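Local coordinates for uncharacterized protein (Bacteroides eggerthii, PDB 4FTD) that is of unknown function but joins an immunoglobulin-like part to a six-bladed beta-propeller and may take part in carbohydrate metabolism, at residues Val51-Phe55 and Ser56-Ile60; Glu379-Glu382 and Asp383-Lys386; Leu290-Lys293 and Ser294-Met298. All coordinates share one frame; numbering follows the deposited sequence.

In the fold
Three local contacts sample the two parts of this chain, and along the sequence they come in the order interaction 1, interaction 3, interaction 2. Interaction 1 leads into strand 58-64 of the eight-stranded mixed sheet, probably the immunoglobulin-like part. The other two belong to the propeller: interaction 3 bridges the sheet ending in strand 281-291 and the sheet opening with strand 300-304, whereas interaction 2 begins helix 381-390, which packs on strands 318-323 and 329-332. Centres of interactions 2 and 3 lie 24 Å apart; those of interactions 1 and 3 are 62 Å apart, across the centre of this elongated molecule. None touches another; each is a local arrangement of its own part of the fold.

Interaction 1 (Val51-Phe55 and Ser56-Ile60); sequences VETDF and SALSI
From Asp54 to Ala57 the backbone runs through a type I beta turn, which swings the chain out of a loop and into strand 58-64. The polar side of this bend is organised by the carboxylate of Asp54. With CG anti to the backbone N (chi1 -178°), the side chain reaches forward beside its own carbonyl carbon and brings OD1 to Ser56, where a single oxygen takes two bonds. The hydroxyl comes in on the syn side, Ser56 OG giving its proton to Asp54 OD1 over 2.6 Å; the amide arrives on the anti side, Ser56 N lying 3.1 Å from Asp54 OD1. This second bond, from an amide to an acid two residues earlier, makes an Asx turn superposed on the beta turn. Both donors sit somewhat out of the carboxylate plane, and together they limit how far the group can rotate.

The apolar side is built differently. Leu58 sends one branch back across the turn, CD2 resting 3.6 Å from Asp54 O and 3.9 Å from Thr53 CG2, and the Thr53 and Leu58 side chains cross at about a right angle. Thr53 also turns its CB to one face of the Phe55 ring, off-centre toward the rim, while its OG1 is tied outside this segment to Asp50 O and Gly26 N. The residues thus divide their work: acid and serine pin the bend, threonine and leucine fill its inner side.

Around this turn, Phe55 and Leu58 both pack on Val105 of strand 98-106, Leu58 also meets Ile22 of strand 17-22, and backbone bonds from Phe55 to Tyr77 and from Leu58 to Met75 fasten the bend beside strand 74-75, at the end of the mixed sheet.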
loop_
_atom_site.group_PDB
_atom_site.type_symbol
_atom_site.label_atom_id
_atom_site.label_comp_id
_atom_site.label_asym_id
_atom_site.label_seq_id
_atom_site.Cartn_x
_atom_site.Cartn_y
_atom_site.Cartn_z
ATOM N N VAL A 51 11.646 -21.055 -19.492
ATOM C CA VAL A 51 12.056 -20.218 -20.628
ATOM C C VAL A 51 13.416 -20.633 -21.198
ATOM O O VAL A 51 13.696 -20.326 -22.338
ATOM C CB VAL A 51 12.061 -18.713 -20.244
ATOM C CG1 VAL A 51 10.661 -18.263 -19.810
ATOM C CG2 VAL A 51 13.051 -18.453 -19.123
ATOM N N GLU A 52 14.222 -21.367 -20.421
ATOM C CA GLU A 52 15.511 -21.903 -20.874
ATOM C C GLU A 52 15.395 -23.224 -21.686
ATOM O O GLU A 52 16.396 -23.758 -22.125
ATOM C CB GLU A 52 16.478 -22.145 -19.691
ATOM C CG GLU A 52 16.714 -20.970 -18.751
ATOM C CD GLU A 52 15.697 -20.856 -17.605
ATOM O OE1 GLU A 52 14.622 -21.503 -17.629
ATOM O OE2 GLU A 52 15.970 -20.088 -16.668
ATOM N N THR A 53 14.192 -23.737 -21.884
ATOM C CA THR A 53 13.971 -24.965 -22.639
ATOM C C THR A 53 14.343 -24.774 -24.089
ATOM O O THR A 53 14.061 -23.725 -24.649
ATOM C CB THR A 53 12.489 -25.333 -22.601
ATOM O OG1 THR A 53 12.093 -25.532 -21.232
ATOM C CG2 THR A 53 12.204 -26.589 -23.471
ATOM N N ASP A 54 15.005 -25.762 -24.688
ATOM C CA ASP A 54 15.287 -25.746 -26.135
ATOM C C ASP A 54 13.984 -26.198 -26.809
ATOM O O ASP A 54 13.695 -27.400 -26.963
ATOM C CB ASP A 54 16.503 -26.603 -26.505
ATOM C CG ASP A 54 16.842 -26.556 -27.997
ATOM O OD1 ASP A 54 16.051 -26.029 -28.797
ATOM O OD2 ASP A 54 17.910 -27.070 -28.367
ATOM N N PHE A 55 13.191 -25.192 -27.204
ATOM C CA PHE A 55 11.877 -25.386 -27.848
ATOM C C PHE A 55 11.973 -25.820 -29.303
ATOM O O PHE A 55 10.965 -26.191 -29.890
ATOM C CB PHE A 55 11.052 -24.094 -27.811
ATOM C CG PHE A 55 10.640 -23.659 -26.441
ATOM C CD1 PHE A 55 9.512 -24.200 -25.846
ATOM C CD2 PHE A 55 11.331 -22.660 -25.774
ATOM C CE1 PHE A 55 9.111 -23.790 -24.586
ATOM C CE2 PHE A 55 10.942 -22.244 -24.508
ATOM C CZ PHE A 55 9.827 -22.814 -23.912
ATOM N N SER A 56 13.171 -25.775 -29.886
ATOM C CA SER A 56 13.350 -26.108 -31.299
ATOM C C SER A 56 13.211 -27.589 -31.638
ATOM O O SER A 56 12.933 -27.922 -32.797
ATOM C CB SER A 56 14.701 -25.573 -31.809
ATOM O OG SER A 56 15.789 -26.351 -31.348
ATOM N N ALA A 57 13.457 -28.468 -30.666
ATOM C CA ALA A 57 13.307 -29.893 -30.865
ATOM C C ALA A 57 12.741 -30.561 -29.580
ATOM O O ALA A 57 13.483 -31.101 -28.765
ATOM C CB ALA A 57 14.628 -30.528 -31.280
ATOM N N LEU A 58 11.421 -30.484 -29.403
ATOM C CA LEU A 58 10.752 -31.151 -28.270
ATOM C C LEU A 58 10.463 -32.616 -28.637
ATOM O O LEU A 58 9.799 -32.903 -29.641
ATOM C CB LEU A 58 9.459 -30.443 -27.880
ATOM C CG LEU A 58 9.630 -29.014 -27.361
ATOM C CD1 LEU A 58 8.279 -28.460 -27.008
ATOM C CD2 LEU A 58 10.566 -28.947 -26.163
ATOM N N SER A 59 10.981 -33.545 -27.837
ATOM C CA SER A 59 10.776 -34.984 -28.035
ATOM C C SER A 59 9.517 -35.349 -27.222
ATOM O O SER A 59 9.379 -34.932 -26.060
ATOM C CB SER A 59 11.994 -35.812 -27.579
ATOM O OG SER A 59 13.063 -35.719 -28.532
ATOM N N ILE A 60 8.615 -36.103 -27.839
ATOM C CA ILE A 60 7.343 -36.458 -27.236
ATOM C C ILE A 60 7.164 -37.963 -27.228
ATOM O O ILE A 60 7.761 -38.669 -28.014
ATOM C CB ILE A 60 6.139 -35.782 -27.960
ATOM C CG1 ILE A 60 6.044 -36.233 -29.417
ATOM C CG2 ILE A 60 6.242 -34.238 -27.891
ATOM C CD1 ILE A 60 4.702 -35.933 -30.056
#

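Interaction 2 (Glu379-Glu382 and Asp383-Lys386)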
loop_
_atom_site.group_PDB
_atom_site.type_symbol
_atom_site.label_atom_id
_atom_site.label_comp_id
_atom_site.label_asym_id
_atom_site.label_seq_id
_atom_site.Cartn_x
_atom_site.Cartn_y
_atom_site.Cartn_z
ATOM N N GLU A 379 11.021 5.005 -14.141
ATOM C CA GLU A 379 12.290 4.933 -13.407
ATOM C C GLU A 379 12.177 5.611 -12.049
ATOM O O GLU A 379 12.425 4.999 -11.021
ATOM C CB GLU A 379 13.418 5.592 -14.216
ATOM C CG GLU A 379 14.816 5.325 -13.675
ATOM C CD GLU A 379 15.350 3.973 -14.113
ATOM O OE1 GLU A 379 15.791 3.858 -15.279
ATOM O OE2 GLU A 379 15.347 3.034 -13.292
ATOM N N THR A 380 11.796 6.879 -12.066
ATOM C CA THR A 380 11.687 7.688 -10.864
ATOM C C THR A 380 10.206 7.858 -10.500
ATOM O O THR A 380 9.303 7.516 -11.283
ATOM C CB THR A 380 12.303 9.053 -11.119
ATOM O OG1 THR A 380 11.522 9.732 -12.111
ATOM C CG2 THR A 380 13.753 8.900 -11.645
ATOM N N ILE A 381 9.944 8.412 -9.323
ATOM C CA ILE A 381 8.566 8.625 -8.919
ATOM C C ILE A 381 7.884 9.620 -9.894
ATOM O O ILE A 381 6.707 9.438 -10.234
ATOM C CB ILE A 381 8.445 9.035 -7.418
ATOM C CG1 ILE A 381 6.966 9.087 -6.996
ATOM C CG2 ILE A 381 9.188 10.348 -7.136
ATOM C CD1 ILE A 381 6.239 7.762 -7.113
ATOM N N GLU A 382 8.622 10.631 -10.364
ATOM C CA GLU A 382 8.080 11.583 -11.347
ATOM C C GLU A 382 7.709 10.878 -12.661
ATOM O O GLU A 382 6.652 11.141 -13.226
ATOM C CB GLU A 382 9.044 12.738 -11.626
ATOM C CG GLU A 382 8.465 13.736 -12.635
ATOM C CD GLU A 382 9.240 15.027 -12.781
ATOM O OE1 GLU A 382 9.923 15.441 -11.834
ATOM O OE2 GLU A 382 9.123 15.658 -13.855
ATOM N N ASP A 383 8.578 9.991 -13.134
ATOM C CA ASP A 383 8.271 9.177 -14.323
ATOM C C ASP A 383 7.028 8.325 -14.077
ATOM O O ASP A 383 6.156 8.217 -14.940
ATOM C CB ASP A 383 9.430 8.232 -14.687
ATOM C CG ASP A 383 10.692 8.963 -15.128
ATOM O OD1 ASP A 383 10.587 10.010 -15.800
ATOM O OD2 ASP A 383 11.799 8.472 -14.814
ATOM N N ALA A 384 6.941 7.727 -12.891
ATOM C CA ALA A 384 5.816 6.843 -12.574
ATOM C C ALA A 384 4.490 7.626 -12.568
ATOM O O ALA A 384 3.505 7.171 -13.149
ATOM C CB ALA A 384 6.058 6.109 -11.267
ATOM N N LEU A 385 4.484 8.820 -11.970
ATOM C CA LEU A 385 3.284 9.669 -11.940
ATOM C C LEU A 385 2.902 10.116 -13.365
ATOM O O LEU A 385 1.736 10.120 -13.703
ATOM C CB LEU A 385 3.465 10.871 -11.013
ATOM C CG LEU A 385 3.609 10.535 -9.520
ATOM C CD1 LEU A 385 4.109 11.724 -8.724
ATOM C CD2 LEU A 385 2.287 10.035 -8.969
ATOM N N LYS A 386 3.884 10.481 -14.188
ATOM C CA LYS A 386 3.638 10.826 -15.595
ATOM C C LYS A 386 3.014 9.667 -16.350
ATOM O O LYS A 386 2.007 9.858 -17.045
ATOM C CB LYS A 386 4.917 11.291 -16.317
ATOM C CG LYS A 386 5.301 12.720 -15.981
ATOM C CD LYS A 386 6.611 13.181 -16.612
ATOM C CE LYS A 386 6.938 14.599 -16.155
ATOM N NZ LYS A 386 8.361 14.942 -16.361
#
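Thr380 and Asp383 exchange bonds in a capping box that starts helix 381-390, a worked case of how side chains finish the first turn of a helix. Thr380, the N-cap, has OG1 between its backbone N and carbonyl carbon (chi1 65°), which aims the hydroxyl along the helix start to accept Asp383 N at 3.1 Å from Thr380 OG1. Asp383 answers in the opposite direction. Its carboxylate turns back past the threonine, and Asp383 OD2 receives Thr380 N at 3.2 Å, on the anti side and 27° out of the carboxylate plane. The same oxygen also has a weak bond from the Thr380 hydroxyl, and the CB of Glu379 lies close beside it. The acid would probably also interact favourably with the helix dipole.

Further along, the helix shows an apolar and a charged side. Ile381 lays CG1 at 4.3 Å from Leu385 CD1, and both side chains rest on Leu322 of strand 318-323 and on Leu375, which seats the helix against the preceding blade. On the charged side, Glu382 and Lys386 run side by side, pointing the same way. Glu382 is extended, CG anti to the backbone N (chi1 -179°), and Lys386 is likewise extended beyond CG, which carries its NZ to the level of the carboxylate. The lysine also touches Tyr331 of strand 329-332. With an alanine here instead of Glu382, the Lys386 ammonium would probably lose this mate and its long chain would be freer to swing. The backbone carbonyl of Glu382 meanwhile takes the amide of Lys386, so the two residues are linked at root and end alike. At the outer link, a salt bridge, Lys386 NZ meets the anti lone pair of Glu382 OE2 at 2.7 Å.

Interaction 3 (Leu290-Lys293 and Ser294-Met298); sequences LPSK and SDATM
Lys293 and Ala296 close a type I beta turn that opens a short 3-10 segment, the connection by which the propeller chain passes from strand 281-291 of one blade to strand 300-304 of the next. Its bond runs from Ala296 N to Lys293 O over 2.9 Å, with the donor above the carbonyl plane and not on a lone pair; a second bond, from Thr297 N to Ser294 O, carries the winding one residue on.

Side chains sort themselves by direction round this bend. Ser292 and Ala296 each point toward the other's side of the bend. The serine hydroxyl, set anti to the backbone N (chi1 -179°), comes to rest with Ser292 OG 3.6 Å from Ala296 CB, a polar tip laid against a methyl. That methyl also sits 3.3 Å from Lys293 O when measured from Ala296 CB, close beside the carbonyl oxygen that its own amide grips. Both residues lean on Trp313 of strand 311-315, in the following blade.

Lys293 departs another way. Its chain touches the turn with its root, Lys293 CG lying 4.4 Å from Asp295 CB, and then bends at chi2 and chi3 to lead its ammonium off. Although lysine and aspartate carry opposite charges, Lys293 NZ and Asp295 OD2 remain 6.3 Å apart: the lysine forms a salt bridge with Glu329, and Asp295 OD1 forms one with Arg317. Both side chains brush Val318 as well, so the turn is tied to the next blade through charge and packing together.

Thr297 follows, its hydroxyl bonded to the backbone on both sides. It accepts Val299 N and at the same time approaches the preceding carbonyl from the flank, Thr297 OG1 donating to Ala296 O at 2.6 Å.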
loop_
_atom_site.group_PDB
_atom_site.type_symbol
_atom_site.label_atom_id
_atom_site.label_comp_id
_atom_site.label_asym_id
_atom_site.label_seq_id
_atom_site.Cartn_x
_atom_site.Cartn_y
_atom_site.Cartn_z
ATOM N N LEU A 290 6.652 26.941 5.364
ATOM C CA LEU A 290 6.589 26.681 3.920
ATOM C C LEU A 290 5.248 27.088 3.379
ATOM O O LEU A 290 4.263 26.867 4.028
ATOM C CB LEU A 290 6.803 25.195 3.646
ATOM C CG LEU A 290 8.073 24.580 4.248
ATOM C CD1 LEU A 290 8.051 23.062 4.053
ATOM C CD2 LEU A 290 9.334 25.228 3.676
ATOM N N PRO A 291 5.194 27.602 2.142
ATOM C CA PRO A 291 3.907 28.024 1.593
ATOM C C PRO A 291 2.972 26.843 1.273
ATOM O O PRO A 291 3.411 25.800 0.797
ATOM C CB PRO A 291 4.324 28.769 0.315
ATOM C CG PRO A 291 5.528 28.000 -0.135
ATOM C CD PRO A 291 6.278 27.732 1.144
ATOM N N SER A 292 1.701 26.975 1.637
ATOM C CA SER A 292 0.673 25.977 1.288
ATOM C C SER A 292 -0.372 26.709 0.454
ATOM O O SER A 292 -0.068 27.753 -0.117
ATOM C CB SER A 292 0.049 25.405 2.541
ATOM O OG SER A 292 -0.917 24.441 2.206
ATOM N N LYS A 293 -1.589 26.193 0.340
ATOM C CA LYS A 293 -2.628 26.956 -0.419
ATOM C C LYS A 293 -3.957 26.524 0.142
ATOM O O LYS A 293 -4.062 25.397 0.633
ATOM C CB LYS A 293 -2.515 26.697 -1.903
ATOM C CG LYS A 293 -2.862 25.289 -2.362
ATOM C CD LYS A 293 -1.967 24.803 -3.496
ATOM C CE LYS A 293 -2.472 25.041 -4.868
ATOM N NZ LYS A 293 -1.497 24.417 -5.836
ATOM N N SER A 294 -4.952 27.411 0.080
ATOM C CA SER A 294 -6.243 27.171 0.740
ATOM C C SER A 294 -6.890 25.857 0.297
ATOM O O SER A 294 -7.512 25.209 1.109
ATOM C CB SER A 294 -7.221 28.339 0.549
ATOM O OG SER A 294 -7.553 28.381 -0.793
ATOM N N ASP A 295 -6.674 25.445 -0.951
ATOM C CA ASP A 295 -7.220 24.185 -1.466
ATOM C C ASP A 295 -6.683 22.925 -0.775
ATOM O O ASP A 295 -7.275 21.873 -0.934
ATOM C CB ASP A 295 -6.990 24.022 -2.953
ATOM C CG ASP A 295 -8.025 24.781 -3.812
ATOM O OD1 ASP A 295 -9.173 25.023 -3.372
ATOM O OD2 ASP A 295 -7.684 25.122 -4.950
ATOM N N ALA A 296 -5.552 23.022 -0.073
ATOM C CA ALA A 296 -5.047 21.905 0.738
ATOM C C ALA A 296 -6.025 21.601 1.862
ATOM O O ALA A 296 -6.225 20.439 2.204
ATOM C CB ALA A 296 -3.672 22.213 1.335
ATOM N N THR A 297 -6.601 22.662 2.430
ATOM C CA THR A 297 -7.454 22.619 3.629
ATOM C C THR A 297 -6.674 22.146 4.861
ATOM O O THR A 297 -5.447 21.924 4.840
ATOM C CB THR A 297 -8.756 21.760 3.456
ATOM O OG1 THR A 297 -8.423 20.364 3.581
ATOM C CG2 THR A 297 -9.460 22.035 2.101
HETATM N N MSE A 298 -7.394 21.988 5.964
HETATM C CA MSE A 298 -6.816 21.402 7.172
HETATM C C MSE A 298 -6.519 19.899 7.074
HETATM O O MSE A 298 -5.791 19.389 7.946
HETATM C CB MSE A 298 -7.752 21.613 8.338
HETATM C CG MSE A 298 -9.128 20.935 8.121
HETATM SE SE MSE A 298 -10.113 20.996 9.751
HETATM C CE MSE A 298 -9.252 19.595 10.714
#